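Local atomic coordinates of alpha-L-rhamnosidase (Streptomyces avermitilis, PDB entry 3W5M), a protein that hydrolyses terminal non-reducing alpha-L-rhamnose residues from citrus flavonoid glycosides and gum arabic, and binds L-rhamnose through a calcium-dependent carbohydrate-binding module. Residues Asp844-Thr849 against Leu874-Phe879; Lys808-Ser813 against Val837-Ala842; Thr221-Ala226 against Asp266-Pro271. One frame throughout, in Å; residues are numbered along the deposited sequence.

Contact 1: residues Asp844-Thr849 against Leu874-Phe879; sequences DWHLST and LHQRTF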
loop_
_atom_site.group_PDB
_atom_site.type_symbol
_atom_site.label_atom_id
_atom_site.label_comp_id
_atom_site.label_asym_id
_atom_site.label_seq_id
_atom_site.Cartn_x
_atom_site.Cartn_y
_atom_site.Cartn_z
ATOM N N ASP A 844 0.309 -8.749 -35.959
ATOM C CA ASP A 844 -1.128 -9.035 -36.122
ATOM C C ASP A 844 -2.008 -8.133 -35.226
ATOM O O ASP A 844 -2.996 -8.583 -34.613
ATOM C CB ASP A 844 -1.425 -10.537 -35.922
ATOM C CG ASP A 844 -2.848 -10.918 -36.317
ATOM O OD1 ASP A 844 -3.361 -10.383 -37.329
ATOM O OD2 ASP A 844 -3.454 -11.757 -35.606
ATOM N N TRP A 845 -1.631 -6.853 -35.191
ATOM C CA TRP A 845 -2.320 -5.810 -34.438
ATOM C C TRP A 845 -2.314 -6.117 -32.936
ATOM O O TRP A 845 -3.367 -6.147 -32.298
ATOM C CB TRP A 845 -3.748 -5.598 -34.960
ATOM C CG TRP A 845 -3.820 -5.302 -36.429
ATOM C CD1 TRP A 845 -4.247 -6.147 -37.414
ATOM C CD2 TRP A 845 -3.444 -4.078 -37.078
ATOM N NE1 TRP A 845 -4.171 -5.521 -38.641
ATOM C CE2 TRP A 845 -3.685 -4.250 -38.464
ATOM C CE3 TRP A 845 -2.929 -2.853 -36.625
ATOM C CZ2 TRP A 845 -3.430 -3.238 -39.405
ATOM C CZ3 TRP A 845 -2.673 -1.845 -37.560
ATOM C CH2 TRP A 845 -2.923 -2.047 -38.936
ATOM N N HIS A 846 -1.132 -6.410 -32.418
ATOM C CA HIS A 846 -0.926 -6.579 -30.973
ATOM C C HIS A 846 0.202 -5.671 -30.520
ATOM O O HIS A 846 1.171 -5.446 -31.243
ATOM C CB HIS A 846 -0.557 -8.026 -30.581
ATOM C CG HIS A 846 -1.654 -9.026 -30.797
ATOM N ND1 HIS A 846 -1.907 -9.599 -32.025
ATOM C CD2 HIS A 846 -2.544 -9.577 -29.936
ATOM C CE1 HIS A 846 -2.920 -10.440 -31.917
ATOM N NE2 HIS A 846 -3.323 -10.451 -30.658
ATOM N N LEU A 847 0.078 -5.162 -29.301
ATOM C CA LEU A 847 1.158 -4.420 -28.689
ATOM C C LEU A 847 2.330 -5.339 -28.343
ATOM O O LEU A 847 2.178 -6.551 -28.276
ATOM C CB LEU A 847 0.647 -3.698 -27.422
ATOM C CG LEU A 847 0.100 -4.522 -26.248
ATOM C CD1 LEU A 847 1.234 -5.115 -25.405
ATOM C CD2 LEU A 847 -0.788 -3.629 -25.405
ATOM N N SER A 848 3.492 -4.763 -28.098
ATOM C CA SER A 848 4.613 -5.543 -27.618
ATOM C C SER A 848 5.309 -4.851 -26.449
ATOM O O SER A 848 6.354 -5.293 -25.969
ATOM C CB SER A 848 5.608 -5.773 -28.751
ATOM O OG SER A 848 6.296 -4.567 -28.986
ATOM N N THR A 849 4.713 -3.766 -25.985
ATOM C CA THR A 849 5.363 -2.895 -24.998
ATOM C C THR A 849 5.331 -3.469 -23.574
ATOM O O THR A 849 4.348 -4.124 -23.206
ATOM C CB THR A 849 4.658 -1.522 -24.976
ATOM O OG1 THR A 849 3.239 -1.713 -24.894
ATOM C CG2 THR A 849 4.937 -0.789 -26.288
ATOM N N LEU A 874 -7.029 -1.598 -28.313
ATOM C CA LEU A 874 -7.891 -1.536 -27.135
ATOM C C LEU A 874 -8.905 -2.684 -27.104
ATOM O O LEU A 874 -9.118 -3.297 -26.052
ATOM C CB LEU A 874 -8.598 -0.173 -27.009
ATOM C CG LEU A 874 -9.390 0.002 -25.707
ATOM C CD1 LEU A 874 -8.456 0.246 -24.529
ATOM C CD2 LEU A 874 -10.401 1.138 -25.840
ATOM N N HIS A 875 -9.513 -2.973 -28.258
ATOM C CA HIS A 875 -10.586 -3.974 -28.359
ATOM C C HIS A 875 -10.069 -5.387 -28.622
ATOM O O HIS A 875 -10.857 -6.341 -28.644
ATOM C CB HIS A 875 -11.566 -3.599 -29.471
ATOM C CG HIS A 875 -12.432 -2.432 -29.142
ATOM N ND1 HIS A 875 -13.226 -2.391 -28.016
ATOM C CD2 HIS A 875 -12.639 -1.268 -29.795
ATOM C CE1 HIS A 875 -13.878 -1.242 -27.986
ATOM N NE2 HIS A 875 -13.546 -0.549 -29.060
ATOM N N GLN A 876 -8.762 -5.500 -28.825
ATOM C CA GLN A 876 -8.097 -6.778 -29.072
ATOM C C GLN A 876 -8.381 -7.777 -27.940
ATOM O O GLN A 876 -8.274 -7.426 -26.759
ATOM C CB GLN A 876 -6.598 -6.528 -29.213
ATOM C CG GLN A 876 -5.721 -7.735 -29.501
ATOM C CD GLN A 876 -6.074 -8.461 -30.800
ATOM O OE1 GLN A 876 -6.992 -9.291 -30.833
ATOM N NE2 GLN A 876 -5.326 -8.171 -31.869
ATOM N N ARG A 877 -8.759 -9.006 -28.292
ATOM C CA ARG A 877 -9.092 -10.035 -27.281
ATOM C C ARG A 877 -8.049 -11.159 -27.197
ATOM O O ARG A 877 -7.976 -11.905 -26.208
ATOM C CB ARG A 877 -10.489 -10.601 -27.526
ATOM C CG ARG A 877 -11.625 -9.630 -27.204
ATOM C CD ARG A 877 -12.980 -10.234 -27.542
ATOM N NE ARG A 877 -13.171 -11.519 -26.874
ATOM C CZ ARG A 877 -14.120 -12.397 -27.169
ATOM N NH1 ARG A 877 -14.995 -12.141 -28.135
ATOM N NH2 ARG A 877 -14.188 -13.543 -26.502
ATOM N N THR A 878 -7.225 -11.298 -28.226
ATOM C CA THR A 878 -6.252 -12.379 -28.230
ATOM C C THR A 878 -4.955 -11.889 -27.623
ATOM O O THR A 878 -4.734 -10.687 -27.543
ATOM C CB THR A 878 -6.023 -12.944 -29.659
ATOM O OG1 THR A 878 -5.633 -11.872 -30.523
ATOM C CG2 THR A 878 -7.307 -13.581 -30.190
ATOM N N PHE A 879 -4.101 -12.811 -27.183
ATOM C CA PHE A 879 -2.828 -12.458 -26.501
ATOM C C PHE A 879 -1.730 -11.867 -27.421
ATOM O O PHE A 879 -1.579 -12.334 -28.550
ATOM C CB PHE A 879 -2.264 -13.685 -25.763
ATOM C CG PHE A 879 -0.840 -13.516 -25.298
ATOM C CD1 PHE A 879 0.230 -13.842 -26.131
ATOM C CD2 PHE A 879 -0.562 -13.007 -24.030
ATOM C CE1 PHE A 879 1.546 -13.648 -25.718
ATOM C CE2 PHE A 879 0.752 -12.809 -23.621
ATOM C CZ PHE A 879 1.806 -13.132 -24.455
#

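Contact 2: residues Lys808-Ser813 against Val837-Ala842; sequences KGDTQS and VALIEA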
loop_
_atom_site.group_PDB
_atom_site.type_symbol
_atom_site.label_atom_id
_atom_site.label_comp_id
_atom_site.label_asym_id
_atom_site.label_seq_id
_atom_site.Cartn_x
_atom_site.Cartn_y
_atom_site.Cartn_z
ATOM N N LYS A 808 17.079 3.292 -32.622
ATOM C CA LYS A 808 17.855 2.146 -32.155
ATOM C C LYS A 808 17.002 1.152 -31.365
ATOM O O LYS A 808 16.339 1.518 -30.379
ATOM C CB LYS A 808 19.029 2.639 -31.320
ATOM C CG LYS A 808 19.944 1.542 -30.808
ATOM C CD LYS A 808 21.110 2.161 -30.062
ATOM C CE LYS A 808 21.923 1.112 -29.309
ATOM N NZ LYS A 808 23.080 1.752 -28.610
ATOM N N GLY A 809 16.989 -0.088 -31.854
ATOM C CA GLY A 809 16.331 -1.180 -31.193
ATOM C C GLY A 809 15.097 -1.520 -31.974
ATOM O O GLY A 809 14.616 -2.650 -31.906
ATOM N N ASP A 810 14.578 -0.525 -32.699
ATOM C CA ASP A 810 13.454 -0.714 -33.596
ATOM C C ASP A 810 12.310 -1.467 -32.899
ATOM O O ASP A 810 11.639 -2.307 -33.505
ATOM C CB ASP A 810 13.929 -1.415 -34.892
ATOM C CG ASP A 810 12.942 -1.280 -36.043
ATOM O OD1 ASP A 810 12.320 -0.208 -36.192
ATOM O OD2 ASP A 810 12.786 -2.255 -36.820
ATOM N N THR A 811 12.079 -1.132 -31.624
ATOM C CA THR A 811 10.995 -1.718 -30.850
ATOM C C THR A 811 9.786 -0.797 -30.813
ATOM O O THR A 811 9.915 0.404 -31.053
ATOM C CB THR A 811 11.437 -2.035 -29.404
ATOM O OG1 THR A 811 11.875 -0.841 -28.751
ATOM C CG2 THR A 811 12.571 -3.056 -29.388
ATOM N N GLN A 812 8.614 -1.354 -30.510
ATOM C CA GLN A 812 7.413 -0.545 -30.335
ATOM C C GLN A 812 7.686 0.547 -29.275
ATOM O O GLN A 812 7.397 1.732 -29.504
ATOM C CB GLN A 812 6.205 -1.418 -29.953
ATOM C CG GLN A 812 5.693 -2.315 -31.071
ATOM C CD GLN A 812 4.356 -2.956 -30.749
ATOM O OE1 GLN A 812 3.659 -2.524 -29.840
ATOM N NE2 GLN A 812 3.993 -3.996 -31.496
ATOM N N SER A 813 8.279 0.149 -28.148
ATOM C CA SER A 813 8.585 1.077 -27.050
ATOM C C SER A 813 9.605 2.145 -27.403
ATOM O O SER A 813 9.475 3.273 -26.939
ATOM C CB SER A 813 9.017 0.331 -25.786
ATOM O OG SER A 813 7.876 -0.226 -25.195
ATOM N N VAL A 837 3.354 1.926 -36.254
ATOM C CA VAL A 837 2.162 1.302 -36.791
ATOM C C VAL A 837 2.529 0.041 -37.576
ATOM O O VAL A 837 1.795 -0.955 -37.533
ATOM C CB VAL A 837 1.371 2.281 -37.672
ATOM C CG1 VAL A 837 0.194 1.593 -38.341
ATOM C CG2 VAL A 837 0.862 3.444 -36.824
ATOM N N ALA A 838 3.663 0.097 -38.272
ATOM C CA ALA A 838 4.137 -1.023 -39.079
ATOM C C ALA A 838 4.484 -2.212 -38.184
ATOM O O ALA A 838 4.157 -3.360 -38.519
ATOM C CB ALA A 838 5.343 -0.609 -39.917
ATOM N N LEU A 839 5.134 -1.928 -37.049
ATOM C CA LEU A 839 5.510 -2.959 -36.073
ATOM C C LEU A 839 4.292 -3.591 -35.398
ATOM O O LEU A 839 4.287 -4.800 -35.145
ATOM C CB LEU A 839 6.496 -2.426 -35.037
ATOM C CG LEU A 839 7.871 -1.915 -35.477
ATOM C CD1 LEU A 839 8.563 -1.228 -34.326
ATOM C CD2 LEU A 839 8.762 -3.034 -35.994
ATOM N N ILE A 840 3.274 -2.776 -35.126
ATOM C CA ILE A 840 1.999 -3.250 -34.574
ATOM C C ILE A 840 1.250 -4.147 -35.582
ATOM O O ILE A 840 0.791 -5.249 -35.241
ATOM C CB ILE A 840 1.113 -2.067 -34.112
ATOM C CG1 ILE A 840 1.794 -1.329 -32.936
ATOM C CG2 ILE A 840 -0.291 -2.552 -33.743
ATOM C CD1 ILE A 840 1.068 -0.086 -32.436
ATOM N N GLU A 841 1.137 -3.667 -36.824
ATOM C CA GLU A 841 0.535 -4.441 -37.916
ATOM C C GLU A 841 1.237 -5.797 -38.086
ATOM O O GLU A 841 0.570 -6.824 -38.220
ATOM C CB GLU A 841 0.573 -3.640 -39.223
ATOM C CG GLU A 841 -0.322 -4.175 -40.335
ATOM C CD GLU A 841 -0.011 -3.548 -41.689
ATOM O OE1 GLU A 841 1.185 -3.478 -42.045
ATOM O OE2 GLU A 841 -0.955 -3.133 -42.401
ATOM N N ALA A 842 2.571 -5.786 -38.051
ATOM C CA ALA A 842 3.390 -6.999 -38.184
ATOM C C ALA A 842 3.158 -8.025 -37.069
ATOM O O ALA A 842 3.382 -9.220 -37.266
ATOM C CB ALA A 842 4.869 -6.643 -38.264
#

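Contact 3: residues Thr221-Ala226 against Asp266-Pro271; sequences TLAVSA and DGWREP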
loop_
_atom_site.group_PDB
_atom_site.type_symbol
_atom_site.label_atom_id
_atom_site.label_comp_id
_atom_site.label_asym_id
_atom_site.label_seq_id
_atom_site.Cartn_x
_atom_site.Cartn_y
_atom_site.Cartn_z
ATOM N N THR A 221 11.298 -39.044 26.850
ATOM C CA THR A 221 12.403 -39.307 25.935
ATOM C C THR A 221 12.310 -38.370 24.743
ATOM O O THR A 221 11.304 -38.332 24.042
ATOM C CB THR A 221 12.376 -40.764 25.491
ATOM O OG1 THR A 221 12.492 -41.604 26.654
ATOM C CG2 THR A 221 13.528 -41.065 24.522
ATOM N N LEU A 222 13.357 -37.576 24.534
ATOM C CA LEU A 222 13.433 -36.670 23.393
ATOM C C LEU A 222 14.386 -37.341 22.428
ATOM O O LEU A 222 15.371 -37.966 22.854
ATOM C CB LEU A 222 13.999 -35.300 23.828
ATOM C CG LEU A 222 13.390 -34.763 25.140
ATOM C CD1 LEU A 222 14.089 -33.508 25.609
ATOM C CD2 LEU A 222 11.900 -34.490 24.928
ATOM N N ALA A 223 14.081 -37.242 21.141
ATOM C CA ALA A 223 14.933 -37.836 20.122
ATOM C C ALA A 223 14.979 -36.937 18.920
ATOM O O ALA A 223 13.962 -36.349 18.509
ATOM C CB ALA A 223 14.423 -39.235 19.751
ATOM N N VAL A 224 16.157 -36.830 18.310
ATOM C CA VAL A 224 16.322 -35.862 17.234
ATOM C C VAL A 224 17.181 -36.547 16.206
ATOM O O VAL A 224 18.177 -37.149 16.566
ATOM C CB VAL A 224 17.050 -34.591 17.756
ATOM C CG1 VAL A 224 17.507 -33.688 16.626
ATOM C CG2 VAL A 224 16.129 -33.800 18.658
ATOM N N SER A 225 16.766 -36.504 14.947
ATOM C CA SER A 225 17.704 -36.728 13.816
ATOM C C SER A 225 18.080 -35.357 13.257
ATOM O O SER A 225 17.275 -34.435 13.287
ATOM C CB SER A 225 17.084 -37.620 12.734
ATOM O OG SER A 225 15.953 -36.997 12.137
ATOM N N ALA A 226 19.319 -35.204 12.799
ATOM C CA ALA A 226 19.748 -33.957 12.196
ATOM C C ALA A 226 20.679 -34.316 11.061
ATOM O O ALA A 226 21.456 -35.271 11.171
ATOM C CB ALA A 226 20.461 -33.081 13.216
ATOM N N ASP A 266 14.808 -49.684 14.318
ATOM C CA ASP A 266 13.607 -48.945 14.640
ATOM C C ASP A 266 13.168 -49.132 16.091
ATOM O O ASP A 266 13.495 -50.140 16.729
ATOM C CB ASP A 266 12.483 -49.012 13.609
ATOM C CG ASP A 266 11.850 -47.632 13.391
ATOM O OD1 ASP A 266 11.353 -47.025 14.382
ATOM O OD2 ASP A 266 11.903 -47.128 12.244
ATOM N N GLY A 267 12.513 -48.099 16.615
ATOM C CA GLY A 267 12.246 -47.991 18.036
ATOM C C GLY A 267 13.119 -46.919 18.644
ATOM O O GLY A 267 12.903 -46.525 19.778
ATOM N N TRP A 268 14.094 -46.426 17.881
ATOM C CA TRP A 268 15.130 -45.533 18.443
ATOM C C TRP A 268 14.580 -44.238 18.995
ATOM O O TRP A 268 15.287 -43.538 19.737
ATOM C CB TRP A 268 16.255 -45.228 17.428
ATOM C CG TRP A 268 15.852 -44.256 16.366
ATOM C CD1 TRP A 268 15.244 -44.558 15.184
ATOM C CD2 TRP A 268 16.044 -42.823 16.367
ATOM N NE1 TRP A 268 15.044 -43.417 14.457
ATOM C CE2 TRP A 268 15.499 -42.336 15.164
ATOM C CE3 TRP A 268 16.588 -41.909 17.285
ATOM C CZ2 TRP A 268 15.507 -40.974 14.822
ATOM C CZ3 TRP A 268 16.575 -40.525 16.950
ATOM C CH2 TRP A 268 16.045 -40.087 15.727
ATOM N N ARG A 269 13.348 -43.880 18.615
ATOM C CA ARG A 269 12.713 -42.687 19.189
ATOM C C ARG A 269 11.953 -43.009 20.484
ATOM O O ARG A 269 11.516 -42.102 21.181
ATOM C CB ARG A 269 11.807 -41.982 18.183
ATOM C CG ARG A 269 12.522 -41.503 16.911
ATOM C CD ARG A 269 11.610 -40.673 16.027
ATOM N NE ARG A 269 12.342 -39.986 14.954
ATOM C CZ ARG A 269 12.807 -38.720 15.012
ATOM N NH1 ARG A 269 12.652 -37.970 16.092
ATOM N NH2 ARG A 269 13.455 -38.198 13.977
ATOM N N GLU A 270 11.816 -44.294 20.807
ATOM C CA GLU A 270 10.942 -44.695 21.939
ATOM C C GLU A 270 11.641 -44.672 23.280
ATOM O O GLU A 270 12.874 -44.840 23.349
ATOM C CB GLU A 270 10.352 -46.103 21.742
ATOM C CG GLU A 270 9.718 -46.374 20.396
ATOM C CD GLU A 270 8.410 -45.642 20.175
ATOM O OE1 GLU A 270 7.861 -45.068 21.136
ATOM O OE2 GLU A 270 7.936 -45.637 19.023
ATOM N N PRO A 271 10.862 -44.509 24.367
ATOM C CA PRO A 271 11.460 -44.502 25.690
ATOM C C PRO A 271 12.406 -45.663 26.009
ATOM O O PRO A 271 13.474 -45.415 26.580
ATOM C CB PRO A 271 10.245 -44.510 26.619
ATOM C CG PRO A 271 9.227 -43.728 25.859
ATOM C CD PRO A 271 9.444 -44.076 24.406
HETATM O O HOH W 1 10.944 -39.380 21.245
HETATM O O HOH W 2 14.669 -39.008 11.210
#

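Contact 1: residues Asp844-Thr849 against Leu874-Phe879
The carboxamide of Gln876 lies flat over one face of the His846 imidazole, the two planes only 2° apart. Contact is made by NE2 of Gln876, which sits 3.2 Å above the ring plane and is displaced toward the rim. CG of Gln876 is anti to the backbone N, and the chain bends at chi2 (60°), which places CD by the imidazole. The same amide nitrogen donates to the backbone: Gln876 NE2 reaches Trp845 O at 2.8 Å, with an N-H...O angle of 160°. That oxygen lies nearly in the amide plane of Gln876, although the donor stands above the carbonyl plane of Trp845, so the bond helps fix the rotation of the amide. At the ring edge His846 NE2 and Thr878 OG1 share a hydrogen bond of 2.7 Å, in which either atom could be the donor. Phe879 O approaches the ring obliquely, 3.2 Å from His846 CD2.

The loop carrying His846 starts where helix 829-842 ends in a Schellman motif. Asp844, with positive phi, is its C' residue, and Trp845 N bonds Ile840 O while Asp844 N bonds Glu841 O. The facing segment is the end of helix 867-875 and the loop after it; both lie in the catalytic (alpha/alpha)6-barrel.

Further out, His846 ND1 is hydrogen-bonded to Lys843 O. Gln876 OE1 accepts from Thr878 N at 3.3 Å, joining the two residues that hold the imidazole. Arg872 makes a cation-pi contact with the Trp845 indole, and the Phe879 side chain is about 12 Å from that of Glu895, the probable proton acceptor.

Contact 2: residues Lys808-Ser813 against Val837-Ala842
One face of the Gln812 carboxamide rests on Ile840, whose CG1 is almost equidistant from the three amide atoms and 3.7 Å from Gln812 CD. The polar atoms are engaged beyond the helix: Gln812 NE2 bonds His846 O, and Gln812 OE1 receives Ser848 N, which comes from the side of the amide plane opposite to Ile840. With both ends of the amide held in this way, the methylene has a flat surface of fixed rotation to pack on. The side chains of Gln812 and Ile840 cross at about a right angle. Beside them Gln812 and Leu839 slide past each other in opposite directions, and Gln812 CG comes to 4.0 Å from Leu839 CB.

The second flat group, the Asp810 carboxylate, barely grazes the apolar surface, Asp810 OD2 standing 4.2 Å from Leu839 CD2. Its charge is met elsewhere, OD2 by a salt bridge to Arg835 and OD1 by a hydrogen bond to Tyr815 OH. Leu839 works mainly through CD1, which presses on backbone, 3.4 Å from Asp810 O and 3.7 Å from Thr811 C. Its CG is anti to the carbonyl carbon (chi1 -62°), and chi2 (170°) then sets CD1 against the turn before helix 812-820.

Thr811 N-caps that helix, OG1 bonding Ala814 N, while Asp752 OD2 takes Gln812 N. No hydrogen bond passes directly between the two segments. The contact thus packs the N-terminal end of helix 812-820 against the last turns of helix 829-842 in the six-hairpin catalytic domain, and helix 854-863 covers Ile840 through Leu857 and Leu861.

Contact 3: residues Thr221-Ala226 against Asp266-Pro271
The Trp268 indole turns its edge to the backbone of Val224 and Ser225, and Arg269 lies over one face of that indole, beside Ala223. Trp268 CH2 is 3.7 Å from Ser225 N, while Trp268 CZ3 touches Ala223 CB obliquely at 3.8 Å. CG of Arg269 stands 3.5 Å above the indole plane, over its centre, and one face of the guanidinium looks onto Trp268 CZ2. The Arg269 chain is extended from CG to NE, running roughly along the strand; chi4 (-95°) then places CZ. NH2 of Arg269 lies near the Ser225 side chain.

Two waters bridge the segments. One molecule donates both to Thr221 O, at 3.0 Å, and to Arg269 O, at 2.8 Å; a second, in the guanidinium plane, accepts from Arg269 NH2 at 3.1 Å and is bonded to Ser225 OG. At the far end Thr221 OG1 meets Pro271 CA at 3.2 Å, but its hydrogen bond is with Thr162 OG1. A type I turn from Gly267 to Glu270 shapes the loop, and residues 268-271 run roughly antiparallel to 221-225 (161° apart).

Arg269 NH1 is bonded to Ser185 OG and NH2 to Ala183 O. An alanine here would probably leave Ser185 OG and Ala183 O without these donors and strip the cover from that indole face.

The loop lies over the five-stranded antiparallel sheet of CBM67, where strand 218-227 runs between 181-186 and 156-165. From strand 156-165, Arg160 NH1 holds Trp268 O and Glu270 O, and Trp158 meets Trp268 edge-to-face. Leu222 and Val224 point away from the loop, packing onto strand 235-244 of the second sheet in the beta-jelly roll.

How the contacts relate
Contacts 1 and 2 are neighbours in the catalytic helical domain, their centres about 13 Å apart. Helix 829-842 is common to both: contact 2 uses its last turns and contact 1 the loop that follows, with Gln812 tying that loop to helix 812-820. Contact 2 is the more buried and rests on van der Waals contact of aliphatic groups with an amide and backbone, without a direct hydrogen bond; contact 1, nearer the surface, relies on polar atoms around an imidazole. Contact 3 stands apart in the rhamnose-binding module, its centre more than 60 Å from the others. It is partly buried, lays a loop on a beta-sheet, and combines an arginine side chain lying over an indole face with bridging water.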